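11S globulin seed storage protein (Amaranthus hypochondriacus, PDB 3QAC) probably serves as a seed storage protein and nutrient reserve, whose subunits, each an acidic and a basic chain cut from one precursor, form hexamers. Local coordinates at residues 81-86 with 138-143; 287-292 with 308-313; 73-78 with 349-354; 162-167 with 178-183; 386-389 with 394-397. All coordinates share one frame; numbering follows the deposited sequence.

Contact 1 (81-86 with 138-143); sequences GITGMM and DIFAMP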
# COMPACT_ATOMS: atom_id res chain seq x y z
N GLY A 81 -5.14 32.82 10.79
CA GLY A 81 -5.49 32.32 12.09
C GLY A 81 -4.33 31.46 12.55
O GLY A 81 -3.21 31.58 12.04
N ILE A 82 -4.61 30.60 13.51
CA ILE A 82 -3.60 29.74 14.04
C ILE A 82 -4.18 28.36 14.24
O ILE A 82 -5.36 28.20 14.54
CB ILE A 82 -3.09 30.23 15.39
CG1 ILE A 82 -4.26 30.35 16.37
CG2 ILE A 82 -2.38 31.56 15.24
CD1 ILE A 82 -3.84 30.59 17.80
N THR A 83 -3.33 27.36 14.04
CA THR A 83 -3.72 26.00 14.29
C THR A 83 -2.76 25.41 15.32
O THR A 83 -1.54 25.60 15.23
CB THR A 83 -3.70 25.16 13.00
OG1 THR A 83 -4.04 23.80 13.31
CG2 THR A 83 -2.34 25.20 12.33
N GLY A 84 -3.32 24.73 16.30
CA GLY A 84 -2.52 23.95 17.22
C GLY A 84 -2.57 22.47 16.86
O GLY A 84 -3.64 21.87 16.80
N MET A 85 -1.40 21.89 16.63
CA MET A 85 -1.29 20.45 16.43
C MET A 85 -0.75 19.78 17.68
O MET A 85 0.29 20.17 18.20
CB MET A 85 -0.35 20.21 15.26
CG MET A 85 -0.94 19.42 14.15
SD MET A 85 -0.02 19.91 12.70
CE MET A 85 -0.58 21.60 12.66
N MET A 86 -1.45 18.77 18.19
CA MET A 86 -0.99 18.08 19.38
C MET A 86 -0.34 16.78 18.98
O MET A 86 -0.94 15.71 19.09
CB MET A 86 -2.13 17.80 20.37
CG MET A 86 -2.77 19.06 20.95
SD MET A 86 -4.18 19.58 19.97
CE MET A 86 -5.44 18.47 20.59
N ASP A 138 -1.82 29.21 2.20
CA ASP A 138 -1.15 28.14 2.92
C ASP A 138 -1.69 26.78 2.50
O ASP A 138 -2.91 26.56 2.49
CB ASP A 138 -1.34 28.30 4.43
CG ASP A 138 -0.16 28.99 5.11
OD1 ASP A 138 0.95 29.05 4.52
OD2 ASP A 138 -0.34 29.46 6.26
N ILE A 139 -0.78 25.88 2.14
CA ILE A 139 -1.08 24.46 2.02
C ILE A 139 -0.43 23.68 3.15
O ILE A 139 0.78 23.48 3.18
CB ILE A 139 -0.56 23.87 0.72
CG1 ILE A 139 -1.25 24.51 -0.47
CG2 ILE A 139 -0.83 22.38 0.70
CD1 ILE A 139 -2.50 23.80 -0.88
N PHE A 140 -1.26 23.23 4.07
CA PHE A 140 -0.87 22.54 5.28
C PHE A 140 -1.16 21.02 5.19
O PHE A 140 -2.20 20.58 4.65
CB PHE A 140 -1.72 23.14 6.39
CG PHE A 140 -1.07 23.14 7.71
CD1 PHE A 140 -0.49 24.30 8.20
CD2 PHE A 140 -1.05 22.00 8.47
CE1 PHE A 140 0.12 24.32 9.44
CE2 PHE A 140 -0.44 22.01 9.71
CZ PHE A 140 0.14 23.18 10.20
N ALA A 141 -0.26 20.21 5.75
CA ALA A 141 -0.45 18.75 5.78
C ALA A 141 -0.75 18.25 7.17
O ALA A 141 0.05 18.45 8.09
CB ALA A 141 0.79 18.05 5.23
N MET A 142 -1.89 17.59 7.34
CA MET A 142 -2.26 16.94 8.59
C MET A 142 -2.08 15.42 8.51
O MET A 142 -2.81 14.76 7.79
CB MET A 142 -3.73 17.22 8.93
CG MET A 142 -4.09 16.86 10.37
SD MET A 142 -3.17 17.87 11.56
CE MET A 142 -3.62 19.52 11.04
N PRO A 143 -1.09 14.87 9.23
CA PRO A 143 -0.89 13.42 9.22
C PRO A 143 -2.07 12.74 9.85
O PRO A 143 -2.77 13.37 10.64
CB PRO A 143 0.34 13.22 10.12
CG PRO A 143 1.02 14.58 10.15
CD PRO A 143 -0.08 15.58 10.03
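The flat group here is the ring of Phe140, and Met85 comes to its edge. The sulfur SD of Met85 lies in the ring plane, 5.0 Å from the ring centroid and 86° off the normal, which makes a Met-aromatic contact at the edge. The nearest ring atom to Met85 SD is Phe140 CE2, at 3.7 Å. The methyl CE of Met85 is modelled too near the same ring, so its exact place is doubtful. Thr83 approaches the ring from an oblique direction, with CG2 3.8 Å from Phe140 CZ. Its hydroxyl is not used on Phe140: OG1 is hydrogen-bonded to the carbonyl O of Trp149.

Met142 adds a second sulfur. It meets Met85 tip to tip, with Met142 SD 3.8 Å from Met85 CG and 3.9 Å from Met85 SD. Its CG is anti to the backbone N (chi1 -166°). Bends further along the chain then swing the thioether up to Met85. All four side chains are buried, and the contact between them is apolar.

The two strands run nearly the same way, 22° apart, with their axes 10.6 Å from each other. That spacing suits facing sheets. Strand 80-86 pairs with strands 131-135 and 147-151, while strand 138-142 pairs with 72-78 and 288-290. The side chains therefore fill the space between the two sheets of the N-terminal cupin domain. Leu134 and Ile74 also pack on Phe140, and Val146 and Leu287 pack on Met85.

Contact 2 (287-292 with 308-313); sequences LAVNVD and TTVNSF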
# COMPACT_ATOMS: atom_id res chain seq x y z
N LEU A 287 5.14 22.42 8.48
CA LEU A 287 4.09 21.53 8.00
C LEU A 287 3.21 22.21 6.96
O LEU A 287 2.10 21.75 6.68
CB LEU A 287 3.23 21.03 9.16
CG LEU A 287 3.89 19.96 10.02
CD1 LEU A 287 2.99 19.60 11.17
CD2 LEU A 287 4.17 18.74 9.17
N ALA A 288 3.71 23.31 6.40
CA ALA A 288 2.98 24.07 5.40
C ALA A 288 3.94 24.77 4.46
O ALA A 288 5.07 25.04 4.81
CB ALA A 288 2.09 25.08 6.07
N VAL A 289 3.49 25.03 3.23
CA VAL A 289 4.14 26.03 2.40
C VAL A 289 3.08 26.91 1.73
O VAL A 289 2.03 26.44 1.30
CB VAL A 289 5.14 25.45 1.33
CG1 VAL A 289 5.52 24.01 1.61
CG2 VAL A 289 4.58 25.61 -0.07
N ASN A 290 3.35 28.21 1.68
CA ASN A 290 2.42 29.13 1.07
C ASN A 290 2.63 29.16 -0.44
O ASN A 290 3.71 29.50 -0.92
CB ASN A 290 2.59 30.51 1.67
CG ASN A 290 1.42 31.39 1.39
OD1 ASN A 290 1.21 31.78 0.24
ND2 ASN A 290 0.64 31.72 2.42
N VAL A 291 1.61 28.76 -1.19
CA VAL A 291 1.73 28.65 -2.64
C VAL A 291 1.45 29.98 -3.32
O VAL A 291 1.52 30.09 -4.54
CB VAL A 291 0.81 27.57 -3.23
CG1 VAL A 291 1.31 26.19 -2.84
CG2 VAL A 291 -0.60 27.77 -2.75
N ASP A 292 1.14 31.00 -2.52
CA ASP A 292 0.99 32.34 -3.07
C ASP A 292 2.34 33.07 -3.19
O ASP A 292 2.41 34.21 -3.65
CB ASP A 292 -0.00 33.14 -2.24
CG ASP A 292 -1.43 32.82 -2.61
OD1 ASP A 292 -1.59 32.21 -3.70
OD2 ASP A 292 -2.37 33.19 -1.85
N THR A 308 2.37 26.36 -9.00
CA THR A 308 3.23 26.22 -7.84
C THR A 308 2.94 24.90 -7.18
O THR A 308 1.80 24.65 -6.78
CB THR A 308 3.00 27.36 -6.84
OG1 THR A 308 3.36 28.60 -7.45
CG2 THR A 308 3.85 27.16 -5.60
N THR A 309 3.95 24.05 -7.07
CA THR A 309 3.73 22.71 -6.54
C THR A 309 4.16 22.57 -5.10
O THR A 309 5.15 23.15 -4.67
CB THR A 309 4.43 21.62 -7.37
OG1 THR A 309 5.85 21.73 -7.20
CG2 THR A 309 4.10 21.78 -8.84
N VAL A 310 3.37 21.83 -4.33
CA VAL A 310 3.78 21.39 -3.02
C VAL A 310 3.94 19.88 -3.08
O VAL A 310 2.97 19.15 -3.33
CB VAL A 310 2.73 21.69 -1.97
CG1 VAL A 310 3.30 21.44 -0.58
CG2 VAL A 310 2.26 23.10 -2.11
N ASN A 311 5.17 19.44 -2.89
CA ASN A 311 5.48 18.02 -2.82
C ASN A 311 6.49 17.75 -1.70
O ASN A 311 6.60 18.53 -0.77
CB ASN A 311 5.98 17.50 -4.16
CG ASN A 311 7.24 18.20 -4.65
OD1 ASN A 311 7.98 18.81 -3.86
ND2 ASN A 311 7.50 18.11 -5.94
N SER A 312 7.18 16.64 -1.80
CA SER A 312 8.02 16.14 -0.72
C SER A 312 9.31 16.94 -0.54
O SER A 312 10.00 16.78 0.46
CB SER A 312 8.37 14.68 -0.96
OG SER A 312 7.22 13.87 -0.94
N PHE A 313 9.65 17.77 -1.52
CA PHE A 313 10.89 18.56 -1.47
C PHE A 313 10.72 19.88 -0.73
O PHE A 313 11.55 20.24 0.09
CB PHE A 313 11.45 18.77 -2.88
CG PHE A 313 11.50 17.50 -3.67
CD1 PHE A 313 12.43 16.52 -3.37
CD2 PHE A 313 10.58 17.27 -4.68
CE1 PHE A 313 12.46 15.33 -4.08
CE2 PHE A 313 10.60 16.08 -5.41
CZ PHE A 313 11.54 15.11 -5.10
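The backbones run in opposite senses, with the CA atoms of Val289 and Val310 7.1 Å apart and those of Val291 and Thr308 5.9 Å apart, and the contact is made almost wholly by side chains. Val310 touches two valines of the other segment. Its CG2 is 3.3 Å from Val291 CG1, tighter than a usual carbon contact, and these two side chains lie roughly perpendicular. On Val289, the same CG2 of Val310 meets CG2 at 4.0 Å, the two side chains set end against end. Val289 has chi1 of -15°, close to eclipsed, so its rotation looks strained or poorly defined.

Val291 also lies against Thr308. Its CG1 is 3.9 Å from Thr308 CG2, and the methyl of the threonine is what faces the valine. In Thr308 that methyl stands anti to the backbone N (chi1 of OG1 -63°), which turns it toward Val291.

Beside this apolar patch, each chain segment makes an Asx turn. Asn290 OD1 accepts the backbone N of Asp292 at 2.9 Å, with the donor tilted from the carbonyl plane. Asn311 OD1 accepts the N of Phe313 at 3.1 Å, from above the carbonyl plane.

Strand 288-290 is an edge strand, within this chain, of the N-terminal cupin sheet that holds 138-142, its partner. Strand 305-310 belongs to a sheet of the C-terminal cupin domain, between 299-301 and 324-330. The contact thus packs the two domains' sheets together. Ile139 of strand 138-142 packs on both Val291 and Val310, and Leu318 of helix 318-321 also packs on Val310.

Contact 3 (73-78 with 349-354); sequences LIYIEQ and YCVRGR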
# COMPACT_ATOMS: atom_id res chain seq x y z
N LEU A 73 -4.94 17.34 3.53
CA LEU A 73 -4.24 18.39 2.86
C LEU A 73 -5.17 19.57 2.95
O LEU A 73 -6.31 19.50 2.48
CB LEU A 73 -4.02 18.01 1.41
CG LEU A 73 -2.63 18.28 0.85
CD1 LEU A 73 -1.59 17.72 1.80
CD2 LEU A 73 -2.51 17.66 -0.52
N ILE A 74 -4.70 20.64 3.55
CA ILE A 74 -5.52 21.81 3.81
C ILE A 74 -5.01 23.03 3.04
O ILE A 74 -3.83 23.36 3.09
CB ILE A 74 -5.52 22.13 5.29
CG1 ILE A 74 -5.92 20.87 6.09
CG2 ILE A 74 -6.44 23.28 5.58
CD1 ILE A 74 -5.55 20.87 7.54
N TYR A 75 -5.89 23.68 2.31
CA TYR A 75 -5.56 24.95 1.70
C TYR A 75 -6.37 26.04 2.39
O TYR A 75 -7.59 25.93 2.52
CB TYR A 75 -5.82 24.94 0.21
CG TYR A 75 -5.60 26.27 -0.46
CD1 TYR A 75 -4.32 26.75 -0.69
CD2 TYR A 75 -6.67 27.04 -0.89
CE1 TYR A 75 -4.11 27.96 -1.30
CE2 TYR A 75 -6.47 28.25 -1.51
CZ TYR A 75 -5.19 28.71 -1.71
OH TYR A 75 -4.98 29.91 -2.33
N ILE A 76 -5.66 27.07 2.84
CA ILE A 76 -6.29 28.22 3.46
C ILE A 76 -6.69 29.14 2.33
O ILE A 76 -5.85 29.82 1.74
CB ILE A 76 -5.32 28.94 4.41
CG1 ILE A 76 -4.89 28.00 5.54
CG2 ILE A 76 -5.95 30.19 4.97
CD1 ILE A 76 -6.03 27.23 6.19
N GLU A 77 -7.98 29.13 2.00
CA GLU A 77 -8.46 29.86 0.85
C GLU A 77 -8.51 31.33 1.18
O GLU A 77 -8.28 32.19 0.33
CB GLU A 77 -9.87 29.39 0.49
CG GLU A 77 -10.40 30.04 -0.77
CD GLU A 77 -11.90 29.88 -0.93
OE1 GLU A 77 -12.61 30.92 -0.91
OE2 GLU A 77 -12.37 28.73 -1.08
N GLN A 78 -8.80 31.61 2.45
CA GLN A 78 -9.08 32.96 2.86
C GLN A 78 -8.76 33.12 4.32
O GLN A 78 -8.97 32.21 5.11
CB GLN A 78 -10.55 33.27 2.64
CG GLN A 78 -10.92 34.75 2.76
CD GLN A 78 -12.42 34.99 2.55
OE1 GLN A 78 -13.22 34.76 3.45
NE2 GLN A 78 -12.79 35.46 1.35
N TYR A 349 -10.01 22.14 -7.21
CA TYR A 349 -10.94 23.07 -6.62
C TYR A 349 -10.73 24.46 -7.19
O TYR A 349 -9.59 24.97 -7.22
CB TYR A 349 -10.60 23.15 -5.15
CG TYR A 349 -11.42 24.12 -4.37
CD1 TYR A 349 -12.73 23.81 -3.99
CD2 TYR A 349 -10.89 25.33 -3.95
CE1 TYR A 349 -13.48 24.68 -3.25
CE2 TYR A 349 -11.64 26.21 -3.20
CZ TYR A 349 -12.94 25.87 -2.86
OH TYR A 349 -13.70 26.73 -2.10
N CYS A 350 -11.81 25.09 -7.65
CA CYS A 350 -11.68 26.44 -8.17
C CYS A 350 -11.72 27.46 -7.05
O CYS A 350 -12.69 27.55 -6.31
CB CYS A 350 -12.75 26.77 -9.19
SG CYS A 350 -12.59 28.48 -9.74
N VAL A 351 -10.65 28.23 -6.97
CA VAL A 351 -10.50 29.24 -5.94
C VAL A 351 -11.13 30.56 -6.35
O VAL A 351 -11.86 31.17 -5.57
CB VAL A 351 -9.01 29.47 -5.58
CG1 VAL A 351 -8.88 30.61 -4.58
CG2 VAL A 351 -8.42 28.20 -4.99
N ARG A 352 -10.84 31.03 -7.57
CA ARG A 352 -11.52 32.21 -8.10
C ARG A 352 -11.51 32.22 -9.61
O ARG A 352 -10.83 31.41 -10.24
CB ARG A 352 -10.90 33.51 -7.57
CG ARG A 352 -9.51 33.79 -8.10
CD ARG A 352 -9.20 35.29 -8.09
NE ARG A 352 -10.09 36.03 -8.99
CZ ARG A 352 -9.93 36.11 -10.30
NH1 ARG A 352 -10.79 36.79 -11.04
NH2 ARG A 352 -8.91 35.50 -10.89
N GLY A 353 -12.27 33.14 -10.20
CA GLY A 353 -12.35 33.20 -11.65
C GLY A 353 -13.24 32.10 -12.22
O GLY A 353 -14.13 31.58 -11.56
N ARG A 354 -12.98 31.75 -13.47
CA ARG A 354 -13.83 30.83 -14.18
C ARG A 354 -13.03 30.24 -15.33
O ARG A 354 -12.19 30.93 -15.91
CB ARG A 354 -15.06 31.56 -14.72
CG ARG A 354 -16.03 30.67 -15.49
CD ARG A 354 -17.32 31.41 -15.81
NE ARG A 354 -18.03 31.83 -14.60
CZ ARG A 354 -19.06 31.19 -14.06
NH1 ARG A 354 -19.53 30.08 -14.63
NH2 ARG A 354 -19.63 31.66 -12.95
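The two cupin domains of the subunit meet here. Strand 72-78 belongs to the N-terminal domain and strand 346-351 to the C-terminal one. Their axes pass 9.8 Å apart at an angle of 35°, so the strands face each other without pairing. Each has a classic beta bulge near its end. Glu77 and Gln78 both face Val159, while Val351 and Arg352 both face Glu396.

Val351 is the apolar part of the contact. Its CG2 lies 4.0 Å from Tyr75 CE2, oblique to the ring, and the valine stands nearly square to the tyrosine side chain. Its other methyl, CG1, is 4.1 Å from Glu77 CG, where the two side chains run alongside in opposite senses. The hydroxyl of Tyr75 is engaged by Lys327.

Glu77 carries the polar part. With CG anti to the backbone N (chi1 -176°) and an extended chain, it carries its carboxylate across to Tyr349. Arg374 makes a long, weak ion pair with Glu77 OE1. Arg54 gives a second bond to the Tyr349 hydroxyl, and its charge may strengthen the phenol as a donor. That hydroxyl, Tyr349 OH, donates to Glu77 OE2 at 2.6 Å. Glu77 OE2 lies at the edge of the Tyr349 ring, near its plane, and the hydroxyl meets it nearly along the C-O axis of OE2.

Contact 4 (162-167 with 178-183); sequences ILIDTA and PTRFYL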
# COMPACT_ATOMS: atom_id res chain seq x y z
N ILE A 162 -10.35 21.42 2.50
CA ILE A 162 -9.71 20.27 3.08
C ILE A 162 -9.93 19.03 2.24
O ILE A 162 -11.06 18.58 2.05
CB ILE A 162 -10.24 20.07 4.49
CG1 ILE A 162 -10.00 21.35 5.30
CG2 ILE A 162 -9.62 18.84 5.13
CD1 ILE A 162 -10.56 21.33 6.70
N LEU A 163 -8.85 18.49 1.68
CA LEU A 163 -8.92 17.16 1.11
C LEU A 163 -8.64 16.14 2.20
O LEU A 163 -7.63 16.23 2.93
CB LEU A 163 -7.93 16.98 -0.03
CG LEU A 163 -7.98 15.54 -0.54
CD1 LEU A 163 -8.79 15.47 -1.81
CD2 LEU A 163 -6.58 15.00 -0.77
N ILE A 164 -9.55 15.17 2.32
CA ILE A 164 -9.41 14.08 3.28
C ILE A 164 -9.19 12.79 2.52
O ILE A 164 -10.08 12.30 1.83
CB ILE A 164 -10.65 13.92 4.16
CG1 ILE A 164 -11.10 15.27 4.71
CG2 ILE A 164 -10.36 12.92 5.28
CD1 ILE A 164 -12.34 15.19 5.54
N ASP A 165 -7.99 12.23 2.66
CA ASP A 165 -7.59 11.14 1.78
C ASP A 165 -7.90 9.80 2.42
O ASP A 165 -7.01 9.12 2.93
CB ASP A 165 -6.11 11.26 1.45
CG ASP A 165 -5.63 10.12 0.61
OD1 ASP A 165 -6.50 9.54 -0.07
OD2 ASP A 165 -4.41 9.81 0.63
N THR A 166 -9.18 9.44 2.36
CA THR A 166 -9.69 8.28 3.07
C THR A 166 -9.05 7.02 2.53
O THR A 166 -8.91 6.04 3.25
CB THR A 166 -11.21 8.18 2.91
OG1 THR A 166 -11.54 8.44 1.55
CG2 THR A 166 -11.89 9.24 3.74
N ALA A 167 -8.64 7.04 1.27
CA ALA A 167 -7.99 5.88 0.67
C ALA A 167 -6.48 5.78 0.98
O ALA A 167 -5.80 4.88 0.50
CB ALA A 167 -8.20 5.88 -0.84
N PRO A 178 -14.89 9.71 5.61
CA PRO A 178 -13.95 10.03 6.69
C PRO A 178 -14.56 9.66 8.02
O PRO A 178 -15.78 9.66 8.19
CB PRO A 178 -13.81 11.55 6.59
CG PRO A 178 -14.07 11.85 5.15
CD PRO A 178 -15.16 10.87 4.75
N THR A 179 -13.70 9.29 8.96
CA THR A 179 -14.13 9.09 10.33
C THR A 179 -13.49 10.19 11.14
O THR A 179 -12.26 10.35 11.14
CB THR A 179 -13.68 7.74 10.84
OG1 THR A 179 -14.34 6.72 10.07
CG2 THR A 179 -14.07 7.56 12.28
N ARG A 180 -14.32 10.99 11.79
CA ARG A 180 -13.81 12.06 12.62
C ARG A 180 -14.16 11.91 14.09
O ARG A 180 -15.30 11.62 14.45
CB ARG A 180 -14.30 13.41 12.14
CG ARG A 180 -13.47 14.53 12.75
CD ARG A 180 -13.80 15.82 12.10
NE ARG A 180 -13.32 15.83 10.73
CZ ARG A 180 -12.13 16.28 10.39
NH1 ARG A 180 -11.33 16.73 11.33
NH2 ARG A 180 -11.76 16.30 9.12
N PHE A 181 -13.15 12.12 14.93
CA PHE A 181 -13.30 12.05 16.37
C PHE A 181 -13.04 13.44 16.94
O PHE A 181 -12.00 14.04 16.67
CB PHE A 181 -12.28 11.07 16.98
CG PHE A 181 -12.32 9.68 16.39
CD1 PHE A 181 -12.75 8.60 17.14
CD2 PHE A 181 -11.88 9.44 15.09
CE1 PHE A 181 -12.76 7.32 16.62
CE2 PHE A 181 -11.88 8.16 14.57
CZ PHE A 181 -12.32 7.09 15.34
N TYR A 182 -13.99 13.97 17.71
CA TYR A 182 -13.81 15.26 18.37
C TYR A 182 -13.45 15.10 19.84
O TYR A 182 -13.82 14.10 20.49
CB TYR A 182 -15.05 16.15 18.25
CG TYR A 182 -15.14 16.91 16.95
CD1 TYR A 182 -15.71 16.34 15.82
CD2 TYR A 182 -14.64 18.18 16.84
CE1 TYR A 182 -15.80 17.04 14.63
CE2 TYR A 182 -14.71 18.89 15.65
CZ TYR A 182 -15.30 18.32 14.55
OH TYR A 182 -15.37 19.03 13.36
N LEU A 183 -12.74 16.09 20.35
CA LEU A 183 -12.21 16.05 21.71
C LEU A 183 -12.97 16.97 22.63
O LEU A 183 -12.62 17.13 23.79
CB LEU A 183 -10.74 16.43 21.68
CG LEU A 183 -9.91 15.25 21.20
CD1 LEU A 183 -8.50 15.68 20.83
CD2 LEU A 183 -9.91 14.22 22.31
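Apolar contacts come first, between Ile164 and Thr166 on one segment and the ring of Pro178 on the other. Ile164 meets the proline with two branches. Its CD1 is 3.8 Å from Pro178 CG, and its CG2 is 3.9 Å from Pro178 CB. The isoleucine is set crosswise to the proline. Thr166 reaches the same ring with its methyl: CG2 is 3.7 Å from Pro178 CG and 3.6 Å from Pro178 N. With chi1 44° the methyl CG2 stands anti to the carbonyl carbon, which points it at the proline. The hydroxyl has a weak hydrogen bond to the carbonyl O of Gly49.

A second contact sets a methyl against the edge of a charged group. The guanidinium of Arg180 meets Ile164 CD1 at its edge, in plane, with NH2 3.8 Å from that methyl. The polar demand of Arg180 is met by others: Glu72 takes a salt bridge from NH2, Glu190 one from NE, and Ser66 a hydrogen bond from NH1. These partners would hold the flat group in place beside Ile164.

Backbone bonding is local. Thr166 N makes a weak bond to Ile164 O at 3.0 Å, and Asp165 is the centre of this inverse gamma turn, which ends strand 158-164.

Strand 158-164 lies in one sheet, beside 51-57 and 72-78. Strand 180-182 lies in the other, beside 61-68. Side chains packed between two antiparallel sheets in this way are characteristic of the beta-barrel of a cupin domain.

Contact 5 (386-389 with 394-397); sequences IVKQ and GFEW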
# COMPACT_ATOMS: atom_id res chain seq x y z
N ILE A 386 -6.65 16.53 -19.56
CA ILE A 386 -7.37 17.73 -19.19
C ILE A 386 -6.71 19.02 -19.72
O ILE A 386 -5.49 19.10 -19.81
CB ILE A 386 -7.62 17.81 -17.67
CG1 ILE A 386 -8.11 19.19 -17.28
CG2 ILE A 386 -6.35 17.44 -16.88
CD1 ILE A 386 -8.45 19.31 -15.84
N VAL A 387 -7.56 19.98 -20.12
CA VAL A 387 -7.15 21.33 -20.50
C VAL A 387 -7.96 22.35 -19.70
O VAL A 387 -9.12 22.13 -19.36
CB VAL A 387 -7.31 21.58 -22.02
CG1 VAL A 387 -8.77 21.37 -22.46
CG2 VAL A 387 -6.80 22.97 -22.41
N LYS A 388 -7.33 23.45 -19.34
CA LYS A 388 -8.01 24.47 -18.56
C LYS A 388 -7.89 25.78 -19.30
O LYS A 388 -6.79 26.26 -19.56
CB LYS A 388 -7.40 24.61 -17.16
CG LYS A 388 -7.00 23.30 -16.49
CD LYS A 388 -6.67 23.54 -15.01
CE LYS A 388 -6.15 22.29 -14.32
NZ LYS A 388 -4.74 22.04 -14.67
N GLN A 389 -9.03 26.36 -19.67
CA GLN A 389 -9.04 27.61 -20.40
C GLN A 389 -9.69 28.70 -19.56
O GLN A 389 -10.90 28.68 -19.31
CB GLN A 389 -9.76 27.44 -21.73
CG GLN A 389 -10.26 28.72 -22.34
CD GLN A 389 -9.33 29.24 -23.39
OE1 GLN A 389 -9.31 28.75 -24.52
NE2 GLN A 389 -8.56 30.26 -23.03
N GLY A 394 -9.70 35.44 -15.59
CA GLY A 394 -8.69 34.48 -15.22
C GLY A 394 -9.33 33.30 -14.50
O GLY A 394 -10.55 33.20 -14.39
N PHE A 395 -8.49 32.42 -14.00
CA PHE A 395 -8.98 31.21 -13.37
C PHE A 395 -7.89 30.70 -12.45
O PHE A 395 -6.74 30.58 -12.85
CB PHE A 395 -9.34 30.16 -14.42
CG PHE A 395 -9.72 28.83 -13.85
CD1 PHE A 395 -8.82 27.78 -13.82
CD2 PHE A 395 -10.99 28.63 -13.32
CE1 PHE A 395 -9.19 26.56 -13.30
CE2 PHE A 395 -11.34 27.43 -12.79
CZ PHE A 395 -10.45 26.38 -12.78
N GLU A 396 -8.25 30.42 -11.20
CA GLU A 396 -7.27 30.03 -10.21
C GLU A 396 -7.81 28.85 -9.43
O GLU A 396 -8.96 28.83 -9.02
CB GLU A 396 -6.97 31.21 -9.29
CG GLU A 396 -6.83 32.50 -10.09
OE1 GLU A 396 -5.97 33.44 -8.12
OE2 GLU A 396 -6.39 34.77 -9.81
N TRP A 397 -6.95 27.86 -9.23
CA TRP A 397 -7.39 26.63 -8.64
C TRP A 397 -6.33 26.06 -7.71
O TRP A 397 -5.15 26.32 -7.87
CB TRP A 397 -7.64 25.63 -9.75
CG TRP A 397 -6.38 25.11 -10.40
CD1 TRP A 397 -5.71 23.96 -10.08
CD2 TRP A 397 -5.65 25.70 -11.48
NE1 TRP A 397 -4.63 23.80 -10.90
CE2 TRP A 397 -4.57 24.85 -11.77
CE3 TRP A 397 -5.82 26.87 -12.24
CZ2 TRP A 397 -3.65 25.14 -12.77
CZ3 TRP A 397 -4.91 27.14 -13.24
CH2 TRP A 397 -3.84 26.29 -13.50
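Lys388 lies across one face of the Trp397 indole, the two side chains being close to perpendicular. CD of Lys388 stands over the centre of the six-membered ring, 4.0 Å from its centroid and only 8° off the normal. This is a CH-pi contact. Farther along, CE is 3.9 Å from Trp397 CE2, still over the same face. The chain then bends at its last torsion, chi4 78°, and the amine stays close to the indole instead of running on past it. NZ ends 3.8 Å from Trp397 CZ2.

Phe395 is two residues before Trp397 on the same strand and faces the same way. Phe395 CE1 also approaches Lys388 CD, 4.3 Å away, while Trp397 is met by CD, CE and NZ. The methylene lies oblique to the phenyl ring. The lysine therefore has two aromatic side chains beside it.

Both strands belong to the C-terminal cupin domain, but to different sheets. Strand 385-391 pairs with 335-341 and 354-360, while strand 394-401 lies between 324-330 and 346-351. The chain passes from one sheet to the other in the few residues between them, and the side chains of this contact point into the interior of the barrel.

Chi1 of 73° puts CG of Trp397 between the backbone N and the carbonyl carbon, and chi2 sets the turn of the indole. Met336 and Met348 pack on both Lys388 and Trp397. Cys350 and Ile357 pack on Phe395.

In the fold
Contacts 1 and 4 lie between the sheets of the N-terminal cupin domain, and contact 5 between those of the C-terminal one. Contacts 2 and 3 join the sheets of the two domains. Strand 138-142 pairs with strand 288-290 of contact 2 on one side and strand 72-78 of contact 3 on the other. Strand 72-78 also pairs with strand 158-164 of contact 4. Strands 346-351 and 394-401 are neighbours in a sheet, Val351 N lying 2.7 Å from Glu396 O; Arg352 also forms a salt bridge with Glu396, whose carboxylate is incompletely modelled. The centres of contacts 3 and 5 are about 13 Å apart. Contacts 4 and 5 are the farthest apart, about 28 Å between centres.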